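Local coordinates for protein probable endonuclease 4 (Thermotoga maritima, PDB 4HNO) that probably cleaves the phosphodiester backbone of DNA at apurinic or apyrimidinic sites during base excision repair, leaving a 3'-hydroxyl and a 5'-terminal sugar phosphate, at residues 110-115 against 147-152; 53-58 against 104-109; 190-195 against 244-249. All coordinates share one frame; numbering follows the deposited sequence.

Contact 1 (110-115 against 147-152). With ZN (zinc ion), chain B; MN (manganese (II) ion), chain E.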
# COMPACT_ATOMS: atom_id res chain seq x y z
N ASN A 110 -1.96 3.80 4.20
CA ASN A 110 -2.20 2.41 3.81
C ASN A 110 -2.00 1.48 4.99
O ASN A 110 -0.93 1.49 5.61
CB ASN A 110 -1.21 2.08 2.70
CG ASN A 110 -1.31 0.64 2.24
OD1 ASN A 110 -2.03 0.33 1.31
ND2 ASN A 110 -0.59 -0.23 2.90
N ILE A 111 -3.00 0.64 5.26
CA ILE A 111 -2.95 -0.31 6.35
C ILE A 111 -3.22 -1.73 5.85
O ILE A 111 -3.96 -1.95 4.92
CB ILE A 111 -3.98 0.05 7.48
CG1 ILE A 111 -5.43 -0.25 7.07
CG2 ILE A 111 -3.85 1.48 7.93
CD1 ILE A 111 -6.41 -0.26 8.25
N HIS A 112 -2.65 -2.69 6.55
CA HIS A 112 -3.11 -4.07 6.48
C HIS A 112 -4.31 -4.18 7.43
O HIS A 112 -4.24 -3.72 8.56
CB HIS A 112 -2.02 -5.03 6.92
CG HIS A 112 -0.81 -4.99 6.06
ND1 HIS A 112 0.19 -5.92 6.11
CD2 HIS A 112 -0.46 -4.15 5.06
CE1 HIS A 112 1.13 -5.61 5.23
NE2 HIS A 112 0.78 -4.51 4.61
N PRO A 113 -5.41 -4.77 7.00
CA PRO A 113 -6.60 -4.79 7.85
C PRO A 113 -6.39 -5.30 9.26
O PRO A 113 -6.93 -4.70 10.20
CB PRO A 113 -7.57 -5.67 7.04
CG PRO A 113 -7.17 -5.40 5.61
CD PRO A 113 -5.67 -5.33 5.65
N GLY A 114 -5.67 -6.39 9.40
CA GLY A 114 -5.41 -6.95 10.71
C GLY A 114 -5.46 -8.47 10.70
O GLY A 114 -5.76 -9.11 9.69
N SER A 115 -5.17 -9.03 11.86
CA SER A 115 -5.27 -10.46 12.09
C SER A 115 -6.13 -10.72 13.31
O SER A 115 -5.91 -10.13 14.37
CB SER A 115 -3.92 -11.09 12.32
OG SER A 115 -4.12 -12.42 12.82
N GLU A 147 -5.03 -2.58 2.21
CA GLU A 147 -4.17 -3.37 1.34
C GLU A 147 -4.52 -4.85 1.48
O GLU A 147 -4.70 -5.35 2.58
CB GLU A 147 -2.73 -3.14 1.75
CG GLU A 147 -1.73 -3.83 0.85
CD GLU A 147 -0.32 -3.82 1.35
OE1 GLU A 147 0.47 -4.65 0.87
OE2 GLU A 147 0.02 -2.95 2.19
N ASN A 148 -4.57 -5.55 0.35
CA ASN A 148 -4.68 -7.00 0.44
C ASN A 148 -3.39 -7.61 0.95
O ASN A 148 -2.29 -7.08 0.73
CB ASN A 148 -5.07 -7.62 -0.90
CG ASN A 148 -4.01 -7.42 -1.95
OD1 ASN A 148 -3.68 -6.28 -2.26
ND2 ASN A 148 -3.50 -8.50 -2.53
N VAL A 149 -3.53 -8.75 1.64
CA VAL A 149 -2.46 -9.40 2.36
C VAL A 149 -2.43 -10.88 1.97
O VAL A 149 -3.26 -11.38 1.22
CB VAL A 149 -2.60 -9.20 3.88
CG1 VAL A 149 -2.43 -7.72 4.22
CG2 VAL A 149 -3.91 -9.76 4.40
N SER A 150 -1.46 -11.59 2.52
CA SER A 150 -1.35 -13.02 2.31
C SER A 150 -2.14 -13.78 3.37
O SER A 150 -2.44 -13.27 4.46
CB SER A 150 0.11 -13.43 2.32
OG SER A 150 0.84 -12.67 1.38
N GLN A 151 -2.49 -15.02 3.05
CA GLN A 151 -3.31 -15.86 3.91
C GLN A 151 -2.42 -16.58 4.91
O GLN A 151 -2.08 -17.75 4.74
CB GLN A 151 -4.11 -16.85 3.08
CG GLN A 151 -5.14 -17.58 3.87
CD GLN A 151 -5.83 -18.67 3.10
OE1 GLN A 151 -5.43 -19.03 2.00
NE2 GLN A 151 -6.87 -19.22 3.69
N LYS A 152 -2.04 -15.86 5.94
CA LYS A 152 -1.14 -16.35 6.98
C LYS A 152 -1.76 -15.99 8.30
O LYS A 152 -2.28 -14.88 8.48
CB LYS A 152 0.24 -15.70 6.87
CG LYS A 152 0.91 -15.90 5.52
CD LYS A 152 2.14 -15.04 5.39
CE LYS A 152 3.26 -15.55 6.29
NZ LYS A 152 4.48 -14.70 6.19
ZN ZN B . 1.68 -3.34 3.28
MN MN E . 2.47 -4.22 0.21
O HOH W 1 3.02 -3.99 2.07
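H112 and E147 meet through a zinc ion, which H112 NE2 and E147 OE2 each bind at 2.0 Å. Although NE2 and OE2 lie close together, the metal joins them and no hydrogen bond does. The two side chains run side by side in the same direction, with the imidazole and carboxylate planes 88° apart. The second carboxylate oxygen, E147 OE1, binds the manganese at 2.1 Å, so one carboxylate spans both ions. Water 1 bridges them as well, standing 1.9 Å from the zinc. H72 also binds this zinc, while D181, H218 and E263 share the manganese site.

A second shell fixes the bridging group. N110 ND2 donates to E147 OE2 over 2.9 Å, meeting the oxygen on its anti side and 22° out of the carboxylate plane. The other end of the amide, N110 OD1, is hydrogen-bonded to T179, an arrangement that settles which way the amide faces. The base of the glutamate is held too: E147 N donates to I111 O at 3.0 Å, continuing the parallel pairing of strands 108-115 and 143-147. With CG anti to the backbone N (chi1 -176°) and the chain extended beyond it, the carboxylate is carried to the metals.

Beyond these bonds, apolar groups pack on the H112 ring and the backbone. V149 CG1 lies over one face of the H112 ring, 3.9 Å from its centroid, a CH-pi contact offset toward the rim. P113 CD presses against E147 O at 3.2 Å, and that buried carbonyl oxygen has no hydrogen-bond partner in the model.

The example shows how strand ends build two of the three metal sites of a TIM-barrel enzyme: zinc and amide together fix OE2, while the carboxylate's two oxygens, with the shared water, set the spacing of the ions.

Contact 2 (53-58 against 104-109)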
# COMPACT_ATOMS: atom_id res chain seq x y z
N THR A 53 7.34 21.69 7.00
CA THR A 53 7.49 22.74 6.00
C THR A 53 8.56 22.37 4.99
O THR A 53 8.39 22.55 3.79
CB THR A 53 7.83 24.05 6.70
OG1 THR A 53 6.73 24.41 7.53
CG2 THR A 53 8.11 25.14 5.70
N LYS A 54 9.69 21.85 5.46
CA LYS A 54 10.78 21.49 4.55
C LYS A 54 10.33 20.38 3.60
O LYS A 54 10.68 20.37 2.43
CB LYS A 54 12.03 21.09 5.33
CG LYS A 54 13.25 21.04 4.46
CD LYS A 54 14.53 20.99 5.27
CE LYS A 54 15.74 20.88 4.36
NZ LYS A 54 17.01 20.76 5.13
N PHE A 55 9.59 19.41 4.13
CA PHE A 55 9.04 18.35 3.29
C PHE A 55 8.16 18.92 2.18
O PHE A 55 8.31 18.58 1.01
CB PHE A 55 8.27 17.35 4.15
CG PHE A 55 7.51 16.33 3.36
CD1 PHE A 55 8.18 15.33 2.68
CD2 PHE A 55 6.15 16.37 3.29
CE1 PHE A 55 7.48 14.39 1.95
CE2 PHE A 55 5.45 15.44 2.56
CZ PHE A 55 6.11 14.46 1.89
N LYS A 56 7.24 19.81 2.56
CA LYS A 56 6.37 20.41 1.56
C LYS A 56 7.17 21.23 0.55
O LYS A 56 6.84 21.24 -0.64
CB LYS A 56 5.32 21.30 2.22
CG LYS A 56 4.31 20.49 3.02
CD LYS A 56 3.44 21.38 3.85
CE LYS A 56 2.42 20.55 4.63
NZ LYS A 56 1.63 21.42 5.48
N ARG A 57 8.21 21.92 1.00
CA ARG A 57 9.04 22.71 0.11
C ARG A 57 9.70 21.82 -0.94
O ARG A 57 9.73 22.14 -2.12
CB ARG A 57 10.07 23.47 0.92
CG ARG A 57 10.80 24.49 0.10
CD ARG A 57 11.65 25.38 0.92
NE ARG A 57 12.75 24.70 1.60
CZ ARG A 57 12.95 24.68 2.91
NH1 ARG A 57 12.06 25.22 3.75
NH2 ARG A 57 14.01 24.08 3.41
N GLU A 58 10.24 20.70 -0.49
CA GLU A 58 10.91 19.76 -1.38
C GLU A 58 9.93 19.08 -2.33
O GLU A 58 10.26 18.81 -3.47
CB GLU A 58 11.71 18.77 -0.56
CG GLU A 58 12.94 19.38 0.09
CD GLU A 58 14.04 19.70 -0.92
OE1 GLU A 58 14.28 18.90 -1.83
OE2 GLU A 58 14.66 20.77 -0.79
N LEU A 104 2.01 16.56 7.32
CA LEU A 104 2.87 16.52 6.15
C LEU A 104 2.16 16.89 4.85
O LEU A 104 2.83 17.21 3.87
CB LEU A 104 3.47 15.12 5.98
CG LEU A 104 4.45 14.68 7.06
CD1 LEU A 104 4.85 13.23 6.84
CD2 LEU A 104 5.68 15.58 7.13
N GLY A 105 0.83 16.81 4.83
CA GLY A 105 0.06 16.96 3.63
C GLY A 105 -0.22 15.66 2.88
O GLY A 105 -0.85 15.68 1.83
N ILE A 106 0.25 14.54 3.40
CA ILE A 106 0.02 13.25 2.76
C ILE A 106 -1.46 12.90 2.85
O ILE A 106 -2.10 13.03 3.90
CB ILE A 106 0.92 12.17 3.42
CG1 ILE A 106 2.40 12.44 3.16
CG2 ILE A 106 0.52 10.78 3.00
CD1 ILE A 106 2.86 12.09 1.78
N ARG A 107 -1.98 12.42 1.74
CA ARG A 107 -3.40 12.23 1.55
C ARG A 107 -3.90 10.82 1.87
O ARG A 107 -5.10 10.61 2.01
CB ARG A 107 -3.73 12.59 0.11
CG ARG A 107 -3.49 14.05 -0.19
CD ARG A 107 -3.79 14.39 -1.63
NE ARG A 107 -3.50 15.81 -1.85
CZ ARG A 107 -3.55 16.41 -3.03
NH1 ARG A 107 -3.86 15.72 -4.11
NH2 ARG A 107 -3.26 17.70 -3.13
N TYR A 108 -2.98 9.88 1.96
CA TYR A 108 -3.31 8.45 2.00
C TYR A 108 -2.46 7.75 3.05
O TYR A 108 -1.24 7.92 3.09
CB TYR A 108 -2.99 7.79 0.66
CG TYR A 108 -3.81 8.31 -0.47
CD1 TYR A 108 -3.25 9.04 -1.50
CD2 TYR A 108 -5.16 8.05 -0.50
CE1 TYR A 108 -4.05 9.52 -2.53
CE2 TYR A 108 -5.96 8.53 -1.51
CZ TYR A 108 -5.40 9.26 -2.53
OH TYR A 108 -6.24 9.72 -3.53
N LEU A 109 -3.12 6.89 3.83
CA LEU A 109 -2.47 6.06 4.84
C LEU A 109 -2.91 4.63 4.60
O LEU A 109 -4.08 4.29 4.76
CB LEU A 109 -2.88 6.52 6.25
CG LEU A 109 -2.30 5.71 7.40
CD1 LEU A 109 -0.79 5.72 7.42
CD2 LEU A 109 -2.84 6.24 8.71
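F55 reaches from helix 49-61 toward L104, where helix 84-104 ends. From CB, the side chain leaves with CG anti to the backbone N (chi1 172°), and one side of the ring then does most of the touching. CD2 packs on the methyl L104 CD2 at 3.9 Å, the two side chains crossing at about a right angle. One atom further, CE2 comes within 3.4 Å of L104 O, which lies at the ring edge in its plane, and also rests against L104 CB. At the tip, CZ approaches I106 CD1, a contact left doubtful because I106 is modelled in two conformers.

K56, one residue on, brings its CE to 3.4 Å from the same L104 O. That oxygen is buried here with no hydrogen-bond partner in the model; within the two segments its near neighbours across the contact are C-H groups of F55 and K56. K56 NZ itself makes a weak hydrogen bond to K103 O. G105 breaks the helix with a positive phi of 91°, turning the chain toward I106 and strand 108-115.

Such an arrangement is characteristic of the outer layer of a TIM barrel, where one helix packs against the turn that leads from the next helix, 84-104, into the strand after it, 108-115.

Contact 3 (190-195 against 244-249). With EDO (1,2-ethanediol), chain J.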
# COMPACT_ATOMS: atom_id res chain seq x y z
N TYR A 190 -4.39 -14.69 -7.06
CA TYR A 190 -4.66 -13.69 -8.09
C TYR A 190 -3.55 -13.76 -9.12
O TYR A 190 -2.45 -13.23 -8.91
CB TYR A 190 -4.80 -12.30 -7.50
CG TYR A 190 -6.04 -12.10 -6.65
CD1 TYR A 190 -5.99 -12.16 -5.27
CD2 TYR A 190 -7.25 -11.85 -7.24
CE1 TYR A 190 -7.13 -11.96 -4.50
CE2 TYR A 190 -8.39 -11.64 -6.50
CZ TYR A 190 -8.33 -11.69 -5.13
OH TYR A 190 -9.46 -11.50 -4.36
N ASP A 191 -3.84 -14.45 -10.22
CA ASP A 191 -2.83 -14.78 -11.21
C ASP A 191 -2.74 -13.71 -12.27
O ASP A 191 -3.37 -13.79 -13.32
CB ASP A 191 -3.14 -16.13 -11.84
CG ASP A 191 -2.05 -16.60 -12.77
OD1 ASP A 191 -1.03 -15.89 -12.87
OD2 ASP A 191 -2.23 -17.67 -13.40
N ILE A 192 -1.93 -12.70 -12.00
CA ILE A 192 -1.73 -11.59 -12.92
C ILE A 192 -0.77 -11.93 -14.07
O ILE A 192 -0.45 -11.06 -14.88
CB ILE A 192 -1.25 -10.30 -12.20
CG1 ILE A 192 0.10 -10.51 -11.49
CG2 ILE A 192 -2.33 -9.79 -11.26
CD1 ILE A 192 0.72 -9.21 -11.03
N THR A 193 -0.31 -13.18 -14.14
CA THR A 193 0.61 -13.58 -15.20
C THR A 193 -0.12 -13.97 -16.47
O THR A 193 0.53 -14.19 -17.50
CB THR A 193 1.54 -14.76 -14.79
OG1 THR A 193 0.81 -16.01 -14.75
CG2 THR A 193 2.23 -14.49 -13.48
N LYS A 194 -1.44 -14.06 -16.41
CA LYS A 194 -2.25 -14.38 -17.57
C LYS A 194 -3.25 -13.23 -17.78
O LYS A 194 -3.81 -12.70 -16.82
CB LYS A 194 -2.99 -15.72 -17.38
CG LYS A 194 -2.05 -16.92 -17.26
CD LYS A 194 -2.79 -18.26 -17.30
CE LYS A 194 -2.93 -18.81 -18.72
NZ LYS A 194 -3.72 -20.08 -18.79
N LYS A 195 -3.50 -12.86 -19.03
CA LYS A 195 -4.37 -11.73 -19.28
C LYS A 195 -5.77 -11.98 -18.70
O LYS A 195 -6.40 -11.04 -18.20
CB LYS A 195 -4.43 -11.37 -20.77
CG LYS A 195 -5.00 -12.44 -21.67
CD LYS A 195 -5.08 -11.95 -23.11
CE LYS A 195 -5.48 -13.06 -24.05
NZ LYS A 195 -6.81 -13.62 -23.71
N GLU A 244 7.68 -11.94 -17.88
CA GLU A 244 6.54 -12.22 -18.73
C GLU A 244 5.22 -11.90 -18.02
O GLU A 244 4.29 -11.39 -18.63
CB GLU A 244 6.55 -13.67 -19.20
CG GLU A 244 7.79 -14.02 -20.03
CD GLU A 244 7.65 -15.27 -20.88
OE1 GLU A 244 6.63 -15.97 -20.77
OE2 GLU A 244 8.58 -15.53 -21.66
N GLY A 245 5.14 -12.21 -16.74
CA GLY A 245 3.94 -11.93 -15.99
C GLY A 245 3.69 -10.44 -15.81
O GLY A 245 2.58 -9.95 -15.99
N PHE A 246 4.75 -9.72 -15.44
CA PHE A 246 4.59 -8.29 -15.31
C PHE A 246 4.27 -7.64 -16.66
O PHE A 246 3.50 -6.68 -16.70
CB PHE A 246 5.80 -7.64 -14.63
CG PHE A 246 5.77 -7.75 -13.14
CD1 PHE A 246 6.73 -8.47 -12.47
CD2 PHE A 246 4.75 -7.17 -12.41
CE1 PHE A 246 6.69 -8.61 -11.09
CE2 PHE A 246 4.70 -7.32 -11.03
CZ PHE A 246 5.67 -8.04 -10.38
N ALA A 247 4.80 -8.16 -17.76
CA ALA A 247 4.44 -7.59 -19.06
C ALA A 247 2.94 -7.68 -19.30
O ALA A 247 2.35 -6.76 -19.83
CB ALA A 247 5.21 -8.29 -20.16
N VAL A 248 2.32 -8.80 -18.93
CA VAL A 248 0.88 -8.93 -19.05
C VAL A 248 0.16 -7.89 -18.18
O VAL A 248 -0.70 -7.15 -18.63
CB VAL A 248 0.43 -10.36 -18.67
CG1 VAL A 248 -1.08 -10.45 -18.59
CG2 VAL A 248 0.98 -11.37 -19.69
N PHE A 249 0.56 -7.80 -16.92
CA PHE A 249 -0.07 -6.87 -15.98
C PHE A 249 0.06 -5.42 -16.47
O PHE A 249 -0.92 -4.68 -16.44
CB PHE A 249 0.63 -7.06 -14.64
CG PHE A 249 0.04 -6.30 -13.49
CD1 PHE A 249 -1.25 -6.56 -13.03
CD2 PHE A 249 0.82 -5.41 -12.76
CE1 PHE A 249 -1.75 -5.93 -11.91
CE2 PHE A 249 0.31 -4.79 -11.64
CZ PHE A 249 -0.97 -5.06 -11.21
C1 EDO J . 1.09 -18.87 -12.71
O1 EDO J . 2.13 -18.30 -13.52
C2 EDO J . 0.26 -19.86 -13.53
O2 EDO J . -0.41 -19.19 -14.61
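T193, whose backbone lies against G245, is held by D191 OD1, an oxygen that accepts two bonds from it. T193 OG1 donates at 2.6 Å, on the syn side of D191 OD1. The backbone T193 N donates at 3.1 Å to the same oxygen, from above the carboxylate plane and 41° out of it, which makes an Asx turn. These bonds brace the type I beta turn from D191 to K194. A 1,2-ethanediol molecule, probably from the crystallisation liquor, spans the pair: its O2 donates to D191 OD2 at 2.7 Å and its O1 to T193 OG1 at 2.9 Å.

Across the contact no hydrogen bond forms, and shape does the work. T193 CA and G245 CA approach to 3.8 Å, a spacing possible because the glycine brings no side chain between the backbones. One turn further along helix 242-250, V248 straddles the rest of the turn: its CG2 rests on T193 O at 3.6 Å, and its CG1 on K195 N at 3.4 Å.

I192 fills the inner side. Its CG1 stands between the backbone N and the carbonyl carbon (chi1 61°), and CD1 beyond it lies over one face of the F249 ring, a CH-pi contact of 4.0 Å to the centroid. CB and CG2 of I192 meet CD1 of the same ring, and F246 is a more distant neighbour.

K194 takes the N-cap position of helix 195-208, from which V198 touches both I192 and V248. T182 of helix 182-187 packs on I192 and F249, while I217 and L219 of strand 214-222 lie against F249, so the turn joins helix 242-250 to two other helices beside the barrel wall.

The three contacts lie within one TIM-barrel domain and illustrate how chemistry follows place in the fold. Contacts 1 and 2 are both buried, contact 3 only partly. Contact 1, at the metal centre, is polar, ordered by metals and hydrogen bonds. Contacts 2 and 3, in the helix layer, have no hydrogen bonds between their segments and rely on aromatic and aliphatic side chains; contact 3 keeps its polar bonds within its own turn. Strand 108-115 ties contacts 1 and 2 together: contact 2 packs on the turn just ahead of it, contact 1 uses its later part for zinc. Contacts 2 and 3 lie on opposite sides of the chain's centre, about 34 Å apart between centres.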